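Local coordinates for hypothetical protein TM0723 (Thermotoga maritima, PDB 1VMJ), which is an uncharacterised YjbQ-family (UPF0047) protein that binds sodium ions and is possibly a thiamin phosphate synthase, at residues 32-37 against 129-134. Residues are numbered along the deposited sequence; the frame is centred on the assembly and turned at random.
Sequences NITPLL and EQVFYG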
ATOM      1  N   ASN A  32      -8.101 -13.922  -9.915  1.00 14.16           N
ATOM      2  CA  ASN A  32      -7.646 -14.527  -8.661  1.00 12.51           C
ATOM      3  C   ASN A  32      -6.344 -15.289  -8.931  1.00 14.09           C
ATOM      4  O   ASN A  32      -6.310 -16.259  -9.676  1.00 15.50           O
ATOM      5  CB  ASN A  32      -8.727 -15.443  -8.066  1.00 12.88           C
ATOM      6  CG  ASN A  32      -8.403 -15.907  -6.692  1.00 15.12           C
ATOM      7  OD1 ASN A  32      -7.233 -16.004  -6.318  1.00 15.57           O
ATOM      8  ND2 ASN A  32      -9.446 -16.219  -5.915  1.00 15.14           N
ATOM      9  N   ILE A  33      -5.253 -14.827  -8.321  1.00 12.70           N
ATOM     10  CA  ILE A  33      -3.926 -15.437  -8.503  1.00 12.25           C
ATOM     11  C   ILE A  33      -3.440 -16.211  -7.263  1.00 12.85           C
ATOM     12  O   ILE A  33      -2.306 -16.693  -7.209  1.00 12.44           O
ATOM     13  CB  ILE A  33      -2.847 -14.397  -8.930  1.00 13.57           C
ATOM     14  CG1 ILE A  33      -2.603 -13.317  -7.880  1.00 13.58           C
ATOM     15  CG2 ILE A  33      -3.260 -13.841 -10.280  1.00 13.57           C
ATOM     16  CD1 ILE A  33      -1.441 -12.382  -8.285  1.00 14.58           C
ATOM     17  N   THR A  34      -4.311 -16.353  -6.258  1.00 12.17           N
ATOM     18  CA  THR A  34      -3.931 -17.039  -5.057  1.00 13.01           C
ATOM     19  C   THR A  34      -3.306 -18.411  -5.293  1.00 12.41           C
ATOM     20  O   THR A  34      -2.252 -18.700  -4.711  1.00 12.95           O
ATOM     21  CB  THR A  34      -5.096 -17.150  -4.050  1.00 12.21           C
ATOM     22  OG1 THR A  34      -5.837 -15.925  -3.991  1.00 13.62           O
ATOM     23  CG2 THR A  34      -4.566 -17.501  -2.681  1.00 12.77           C
ATOM     24  N   PRO A  35      -3.931 -19.251  -6.136  1.00 12.19           N
ATOM     25  CA  PRO A  35      -3.319 -20.567  -6.345  1.00 12.94           C
ATOM     26  C   PRO A  35      -1.925 -20.542  -6.975  1.00 13.32           C
ATOM     27  O   PRO A  35      -1.115 -21.441  -6.731  1.00 14.31           O
ATOM     28  CB  PRO A  35      -4.316 -21.281  -7.244  1.00 15.33           C
ATOM     29  CG  PRO A  35      -5.605 -20.540  -7.060  1.00 16.75           C
ATOM     30  CD  PRO A  35      -5.209 -19.126  -6.840  1.00 14.05           C
ATOM     31  N   LEU A  36      -1.645 -19.532  -7.785  1.00 13.66           N
ATOM     32  CA  LEU A  36      -0.328 -19.391  -8.394  1.00 13.03           C
ATOM     33  C   LEU A  36       0.703 -19.062  -7.316  1.00 13.16           C
ATOM     34  O   LEU A  36       1.773 -19.676  -7.258  1.00 14.70           O
ATOM     35  CB  LEU A  36      -0.362 -18.314  -9.482  1.00 13.86           C
ATOM     36  CG  LEU A  36      -1.364 -18.552 -10.623  1.00 17.30           C
ATOM     37  CD1 LEU A  36      -1.316 -17.366 -11.560  1.00 16.95           C
ATOM     38  CD2 LEU A  36      -1.120 -19.816 -11.352  1.00 16.93           C
ATOM     39  N   LEU A  37       0.375 -18.108  -6.448  1.00 13.19           N
ATOM     40  CA  LEU A  37       1.225 -17.760  -5.314  1.00 12.68           C
ATOM     41  C   LEU A  37       1.475 -18.949  -4.370  1.00 12.47           C
ATOM     42  O   LEU A  37       2.588 -19.168  -3.899  1.00 12.62           O
ATOM     43  CB  LEU A  37       0.668 -16.542  -4.568  1.00 14.26           C
ATOM     44  CG  LEU A  37       1.143 -15.192  -5.101  1.00 16.96           C
ATOM     45  CD1 LEU A  37       0.777 -14.950  -6.511  1.00 20.00           C
ATOM     46  CD2 LEU A  37       0.551 -14.110  -4.206  1.00 19.24           C
ATOM     47  N   GLU A 129      -9.056 -13.915   2.745  1.00 14.80           N
ATOM     48  CA  GLU A 129      -8.053 -13.253   1.924  1.00 13.31           C
ATOM     49  C   GLU A 129      -7.777 -14.022   0.648  1.00 14.67           C
ATOM     50  O   GLU A 129      -7.395 -15.191   0.685  1.00 15.95           O
ATOM     51  CB  GLU A 129      -6.740 -13.057   2.675  1.00 13.00           C
ATOM     52  CG  GLU A 129      -6.817 -12.102   3.839  1.00 15.31           C
ATOM     53  CD  GLU A 129      -5.446 -11.728   4.360  1.00 17.84           C
ATOM     54  OE1 GLU A 129      -4.907 -12.486   5.190  1.00 16.47           O
ATOM     55  OE2 GLU A 129      -4.883 -10.699   3.921  1.00 17.50           O
ATOM     56  N   GLN A 130      -7.980 -13.348  -0.477  1.00 12.66           N
ATOM     57  CA  GLN A 130      -7.581 -13.871  -1.771  1.00 13.32           C
ATOM     58  C   GLN A 130      -6.793 -12.810  -2.509  1.00 13.55           C
ATOM     59  O   GLN A 130      -7.092 -11.630  -2.406  1.00 13.04           O
ATOM     60  CB  GLN A 130      -8.801 -14.268  -2.589  1.00 14.10           C
ATOM     61  CG  GLN A 130      -9.598 -15.447  -2.048  1.00 13.21           C
ATOM     62  CD  GLN A 130      -8.939 -16.781  -2.284  1.00 17.09           C
ATOM     63  OE1 GLN A 130      -8.854 -17.248  -3.408  1.00 21.39           O
ATOM     64  NE2 GLN A 130      -8.416 -17.367  -1.229  1.00 18.39           N
ATOM     65  N   VAL A 131      -5.785 -13.232  -3.259  1.00 11.92           N
ATOM     66  CA  VAL A 131      -4.911 -12.302  -3.964  1.00 13.59           C
ATOM     67  C   VAL A 131      -5.361 -12.201  -5.421  1.00 13.05           C
ATOM     68  O   VAL A 131      -5.615 -13.196  -6.092  1.00 13.91           O
ATOM     69  CB  VAL A 131      -3.447 -12.771  -3.955  1.00 12.20           C
ATOM     70  CG1 VAL A 131      -2.540 -11.653  -4.488  1.00 14.46           C
ATOM     71  CG2 VAL A 131      -2.994 -13.187  -2.554  1.00 13.31           C
ATOM     72  N   PHE A 132      -5.464 -10.952  -5.872  1.00 12.26           N
ATOM     73  CA  PHE A 132      -5.902 -10.596  -7.221  1.00 12.99           C
ATOM     74  C   PHE A 132      -4.897  -9.781  -7.985  1.00 14.32           C
ATOM     75  O   PHE A 132      -4.203  -8.908  -7.424  1.00 13.48           O
ATOM     76  CB  PHE A 132      -7.207  -9.790  -7.150  1.00 14.87           C
ATOM     77  CG  PHE A 132      -8.358 -10.617  -6.731  1.00 13.35           C
ATOM     78  CD1 PHE A 132      -8.687 -10.753  -5.380  1.00 16.29           C
ATOM     79  CD2 PHE A 132      -9.077 -11.324  -7.664  1.00 18.78           C
ATOM     80  CE1 PHE A 132      -9.728 -11.572  -4.986  1.00 19.17           C
ATOM     81  CE2 PHE A 132     -10.114 -12.161  -7.256  1.00 20.43           C
ATOM     82  CZ  PHE A 132     -10.415 -12.270  -5.909  1.00 18.97           C
ATOM     83  N   TYR A 133      -4.851 -10.070  -9.280  1.00 13.32           N
ATOM     84  CA  TYR A 133      -4.298  -9.163 -10.267  1.00 13.15           C
ATOM     85  C   TYR A 133      -5.453  -8.306 -10.733  1.00 13.46           C
ATOM     86  O   TYR A 133      -6.483  -8.819 -11.181  1.00 14.68           O
ATOM     87  CB  TYR A 133      -3.702  -9.928 -11.463  1.00 13.59           C
ATOM     88  CG  TYR A 133      -3.107  -9.030 -12.519  1.00 13.78           C
ATOM     89  CD1 TYR A 133      -2.122  -8.114 -12.190  1.00 14.37           C
ATOM     90  CD2 TYR A 133      -3.562  -9.069 -13.841  1.00 13.72           C
ATOM     91  CE1 TYR A 133      -1.570  -7.282 -13.151  1.00 15.07           C
ATOM     92  CE2 TYR A 133      -3.003  -8.246 -14.820  1.00 12.19           C
ATOM     93  CZ  TYR A 133      -2.019  -7.346 -14.451  1.00 12.40           C
ATOM     94  OH  TYR A 133      -1.479  -6.514 -15.380  1.00 15.37           O
ATOM     95  N   GLY A 134      -5.286  -6.995 -10.608  1.00 13.57           N
ATOM     96  CA  GLY A 134      -6.252  -6.027 -11.068  1.00 14.13           C
ATOM     97  C   GLY A 134      -5.739  -5.354 -12.313  1.00 12.35           C
ATOM     98  O   GLY A 134      -4.855  -4.480 -12.259  1.00 13.37           O
TER
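Asn-32 meets Gln-130 and Phe-132 where strand 29-32 gives way to helix 34-44. It forms an antiparallel, non-hydrogen-bonded pair with Phe-132, which joins strand 29-32, outermost in this chain's three-stranded sheet, to the central strand 130-135. Its CB lies 3.7 Å from CE2 of the Phe-132 ring, whose other neighbours include Phe-63 and His-72. CG stands anti to the backbone N (chi1 -171°), beside the carbonyl carbon. At the tip, ND2 gives a nearly straight bond of 2.8 Å to OE1 of Gln-130, on a lone pair in the carbonyl plane. The two amide planes are 68° apart. ND2 also bonds to Asp-67. OD1 of Asn-32 accepts from N of Thr-34 at 2.9 Å, which closes an Asx turn, and from OG1 of Thr-34 at 2.7 Å. The Thr-34 hydroxyl in turn accepts from N of Val-131, at 2.8 Å from OG1. N of Ile-33, at the N-cap position, bonds to O of Val-131 (2.8 Å). Beyond this polar group the contact is apolar. CG1 of Ile-33 packs on CG1 of Val-131 at 3.8 Å, and CD2 of Leu-37 touches both methyls of that valine. Leu-37 also touches strands 14-22, 49-55 and 142-150 of the five-stranded sheet, so the helix start packs against both sheets. An alanine at Asn-32 would probably leave OE1 of Gln-130 and Asp-67 without this donor and N and OG1 of Thr-34 without their acceptor, so the turn would be held less firmly. The chemistry implies a strand-to-helix junction fixed by a relay of side-chain and backbone bonds, with an apolar seam beside it.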